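Long-range contact in HIT family hydrolase (Legionella pneumophila subsp. pneumophila, PDB 6D6J), which probably hydrolyses nucleotide-type substrates as a member of the histidine triad family, and binds a zinc ion: residues L12-A17 with V103-L108. Sequence-based numbering, arbitrary orientation.
Sequences LFCKIA and VYHIHL. With ZN (zinc ion), chain G.
Cys14 and His105 meet through a shared zinc ion, which lies 2.3 Å from Cys14 SG and 2.1 Å from His105 ND1 and ties the short helix 12-17 to the loop leading into strand 108-112. Cys11 and His53 complete the Cys2His2 site. The sulfur of Cys14 lies at the edge of the His105 imidazole, while Phe13 CB sits over one face, 3.7 Å from His105 CG. The second ring nitrogen, NE2, is hydrogen-bonded to Pro50 O, so both nitrogens of His105 are engaged and the imidazole's rotation is fixed. His105 opens the histidine triad motif, and His107 within it is the predicted nucleophile that would carry the AMP intermediate. The Phe13 ring points its edge at the face of His107 in a T-shaped pair, planes at 88°, with Phe13 CE2 3.5 Å from His107 ND1. That nitrogen donates a nearly straight hydrogen bond of 2.7 Å to His105 O, in the carbonyl plane, so the backbone carbonyl of a zinc ligand holds the His107 ring. With CG1 anti to the backbone N (chi1 176°), Val103 sets this methyl over the centre of the Phe13 ring in a CH-pi contact, 3.6 Å from the centroid. Phe35, from strand 32-36, pairs edge-to-face with the same phenyl.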
ATOM      1  N   LEU B  12       9.854 -17.379  -6.386  1.00  9.00           N
ATOM      2  CA  LEU B  12      11.121 -16.682  -6.167  1.00  8.89           C
ATOM      3  C   LEU B  12      11.225 -16.132  -4.749  1.00  7.99           C
ATOM      4  O   LEU B  12      12.296 -16.189  -4.125  1.00  8.83           O
ATOM      5  CB  LEU B  12      11.232 -15.531  -7.166  1.00 10.80           C
ATOM      6  CG  LEU B  12      12.500 -14.685  -7.095  1.00 13.52           C
ATOM      7  CD1 LEU B  12      13.669 -15.530  -7.526  1.00 15.48           C
ATOM      8  CD2 LEU B  12      12.392 -13.468  -7.999  1.00 14.57           C
ATOM      9  N   PHE B  13      10.130 -15.581  -4.221  1.00  7.48           N
ATOM     10  CA  PHE B  13      10.210 -14.963  -2.906  1.00  7.62           C
ATOM     11  C   PHE B  13      10.251 -15.992  -1.790  1.00  7.40           C
ATOM     12  O   PHE B  13      10.902 -15.742  -0.767  1.00  7.68           O
ATOM     13  CB  PHE B  13       9.080 -13.953  -2.718  1.00  7.58           C
ATOM     14  CG  PHE B  13       9.250 -12.684  -3.539  1.00  7.29           C
ATOM     15  CD1 PHE B  13      10.378 -12.473  -4.326  1.00  8.13           C
ATOM     16  CD2 PHE B  13       8.265 -11.719  -3.537  1.00  8.03           C
ATOM     17  CE1 PHE B  13      10.526 -11.300  -5.072  1.00  8.67           C
ATOM     18  CE2 PHE B  13       8.405 -10.545  -4.296  1.00  8.96           C
ATOM     19  CZ  PHE B  13       9.533 -10.338  -5.063  1.00  9.50           C
ATOM     20  N   CYS B  14       9.607 -17.157  -1.972  1.00  7.19           N
ATOM     21  CA  CYS B  14       9.815 -18.237  -1.016  1.00  7.89           C
ATOM     22  C   CYS B  14      11.269 -18.679  -1.023  1.00  7.44           C
ATOM     23  O   CYS B  14      11.856 -18.932   0.036  1.00  8.73           O
ATOM     24  CB  CYS B  14       8.886 -19.412  -1.329  1.00  8.20           C
ATOM     25  SG  CYS B  14       7.159 -19.172  -0.781  1.00  7.73           S
ATOM     26  N   LYS B  15      11.879 -18.763  -2.207  1.00  7.51           N
ATOM     27  CA  LYS B  15      13.289 -19.137  -2.267  1.00  8.24           C
ATOM     28  C   LYS B  15      14.169 -18.134  -1.538  1.00  8.15           C
ATOM     29  O   LYS B  15      15.102 -18.530  -0.818  1.00  9.06           O
ATOM     30  CB  LYS B  15      13.735 -19.311  -3.714  1.00 10.30           C
ATOM     31  CG  LYS B  15      13.144 -20.550  -4.380  1.00 13.41           C
ATOM     32  CD  LYS B  15      13.587 -20.636  -5.834  1.00 17.18           C
ATOM     33  CE  LYS B  15      12.896 -21.764  -6.587  1.00 20.85           C
ATOM     34  NZ  LYS B  15      13.194 -21.709  -8.049  1.00 23.28           N
ATOM     35  N   ILE B  16      13.895 -16.834  -1.705  1.00  8.33           N
ATOM     36  CA  ILE B  16      14.639 -15.820  -0.967  1.00  8.44           C
ATOM     37  C   ILE B  16      14.418 -15.989   0.529  1.00  8.63           C
ATOM     38  O   ILE B  16      15.365 -15.944   1.321  1.00  9.91           O
ATOM     39  CB  ILE B  16      14.253 -14.412  -1.456  1.00  8.71           C
ATOM     40  CG1 ILE B  16      14.797 -14.197  -2.881  1.00  9.02           C
ATOM     41  CG2 ILE B  16      14.779 -13.334  -0.500  1.00  9.54           C
ATOM     42  CD1 ILE B  16      14.357 -12.896  -3.557  1.00  9.67           C
ATOM     43  N   ALA B  17      13.157 -16.194   0.940  1.00  8.84           N
ATOM     44  CA  ALA B  17      12.852 -16.343   2.357  1.00 10.57           C
ATOM     45  C   ALA B  17      13.460 -17.606   2.939  1.00 12.21           C
ATOM     46  O   ALA B  17      13.628 -17.694   4.157  1.00 15.38           O
ATOM     47  CB  ALA B  17      11.334 -16.355   2.570  1.00 11.34           C
ATOM     48  N   VAL B 103       5.630 -11.300  -9.598  1.00 10.50           N
ATOM     49  CA  VAL B 103       5.943 -12.393  -8.688  1.00  9.00           C
ATOM     50  C   VAL B 103       4.712 -12.617  -7.830  1.00  7.23           C
ATOM     51  O   VAL B 103       4.232 -11.689  -7.156  1.00  6.96           O
ATOM     52  CB  VAL B 103       7.174 -12.075  -7.823  1.00  9.32           C
ATOM     53  CG1 VAL B 103       7.421 -13.196  -6.821  1.00  9.50           C
ATOM     54  CG2 VAL B 103       8.402 -11.885  -8.694  1.00 10.82           C
ATOM     55  N   TYR B 104       4.208 -13.851  -7.842  1.00  7.49           N
ATOM     56  CA  TYR B 104       2.939 -14.191  -7.192  1.00  6.77           C
ATOM     57  C   TYR B 104       3.148 -14.644  -5.739  1.00  6.16           C
ATOM     58  O   TYR B 104       2.780 -15.733  -5.308  1.00  6.97           O
ATOM     59  CB  TYR B 104       2.107 -15.139  -8.067  1.00  7.40           C
ATOM     60  CG  TYR B 104       1.498 -14.321  -9.176  1.00  8.13           C
ATOM     61  CD1 TYR B 104       2.196 -14.053 -10.346  1.00  9.53           C
ATOM     62  CD2 TYR B 104       0.281 -13.685  -8.988  1.00  8.42           C
ATOM     63  CE1 TYR B 104       1.659 -13.213 -11.321  1.00 10.58           C
ATOM     64  CE2 TYR B 104      -0.261 -12.871  -9.937  1.00  9.59           C
ATOM     65  CZ  TYR B 104       0.417 -12.635 -11.104  1.00 10.67           C
ATOM     66  OH  TYR B 104      -0.152 -11.799 -12.036  1.00 13.62           O
ATOM     67  N   HIS B 105       3.748 -13.727  -4.972  1.00  6.09           N
ATOM     68  CA  HIS B 105       3.890 -13.811  -3.519  1.00  5.28           C
ATOM     69  C   HIS B 105       3.792 -12.363  -3.065  1.00  5.39           C
ATOM     70  O   HIS B 105       4.543 -11.520  -3.564  1.00  6.56           O
ATOM     71  CB  HIS B 105       5.259 -14.411  -3.187  1.00  6.00           C
ATOM     72  CG  HIS B 105       5.536 -14.596  -1.721  1.00  5.69           C
ATOM     73  ND1 HIS B 105       6.009 -15.790  -1.205  1.00  5.47           N
ATOM     74  CD2 HIS B 105       5.492 -13.727  -0.679  1.00  6.34           C
ATOM     75  CE1 HIS B 105       6.223 -15.648   0.094  1.00  5.71           C
ATOM     76  NE2 HIS B 105       5.935 -14.403   0.435  1.00  5.82           N
ATOM     77  N   ILE B 106       2.848 -12.051  -2.169  1.00  5.31           N
ATOM     78  CA  ILE B 106       2.574 -10.647  -1.880  0.59  5.49           C
ATOM     79  C   ILE B 106       3.833  -9.930  -1.405  1.00  5.29           C
ATOM     80  O   ILE B 106       4.685 -10.486  -0.695  1.00  5.74           O
ATOM     81  CB  ILE B 106       1.377 -10.436  -0.933  0.59  6.50           C
ATOM     82  CG1 ILE B 106       1.589 -11.116   0.413  0.59  6.16           C
ATOM     83  CG2 ILE B 106       0.101 -10.925  -1.564  0.59  8.23           C
ATOM     84  CD1 ILE B 106       0.500 -10.768   1.415  0.59  7.17           C
ATOM     85  N   HIS B 107       3.943  -8.667  -1.810  1.00  5.30           N
ATOM     86  CA  HIS B 107       5.092  -7.848  -1.460  1.00  5.34           C
ATOM     87  C   HIS B 107       4.666  -6.394  -1.459  1.00  5.27           C
ATOM     88  O   HIS B 107       3.989  -5.928  -2.375  1.00  6.38           O
ATOM     89  CB  HIS B 107       6.276  -8.067  -2.416  1.00  5.68           C
ATOM     90  CG  HIS B 107       5.916  -8.020  -3.872  1.00  6.69           C
ATOM     91  ND1 HIS B 107       5.245  -9.047  -4.502  1.00  7.37           N
ATOM     92  CD2 HIS B 107       6.206  -7.114  -4.836  1.00  8.40           C
ATOM     93  CE1 HIS B 107       5.106  -8.761  -5.785  1.00  7.95           C
ATOM     94  NE2 HIS B 107       5.671  -7.589  -6.014  1.00  9.11           N
ATOM     95  N   LEU B 108       5.073  -5.680  -0.428  1.00  4.81           N
ATOM     96  CA  LEU B 108       4.877  -4.238  -0.360  1.00  4.22           C
ATOM     97  C   LEU B 108       6.154  -3.555  -0.845  1.00  4.10           C
ATOM     98  O   LEU B 108       7.245  -3.820  -0.319  1.00  5.17           O
ATOM     99  CB  LEU B 108       4.576  -3.830   1.081  1.00  4.54           C
ATOM    100  CG  LEU B 108       4.310  -2.346   1.344  1.00  4.82           C
ATOM    101  CD1 LEU B 108       3.185  -1.851   0.448  1.00  5.86           C
ATOM    102  CD2 LEU B 108       3.910  -2.175   2.803  1.00  6.40           C
TER
HETATM  103 ZN    ZN G 200       6.154 -17.641  -2.156  0.93  7.24          ZN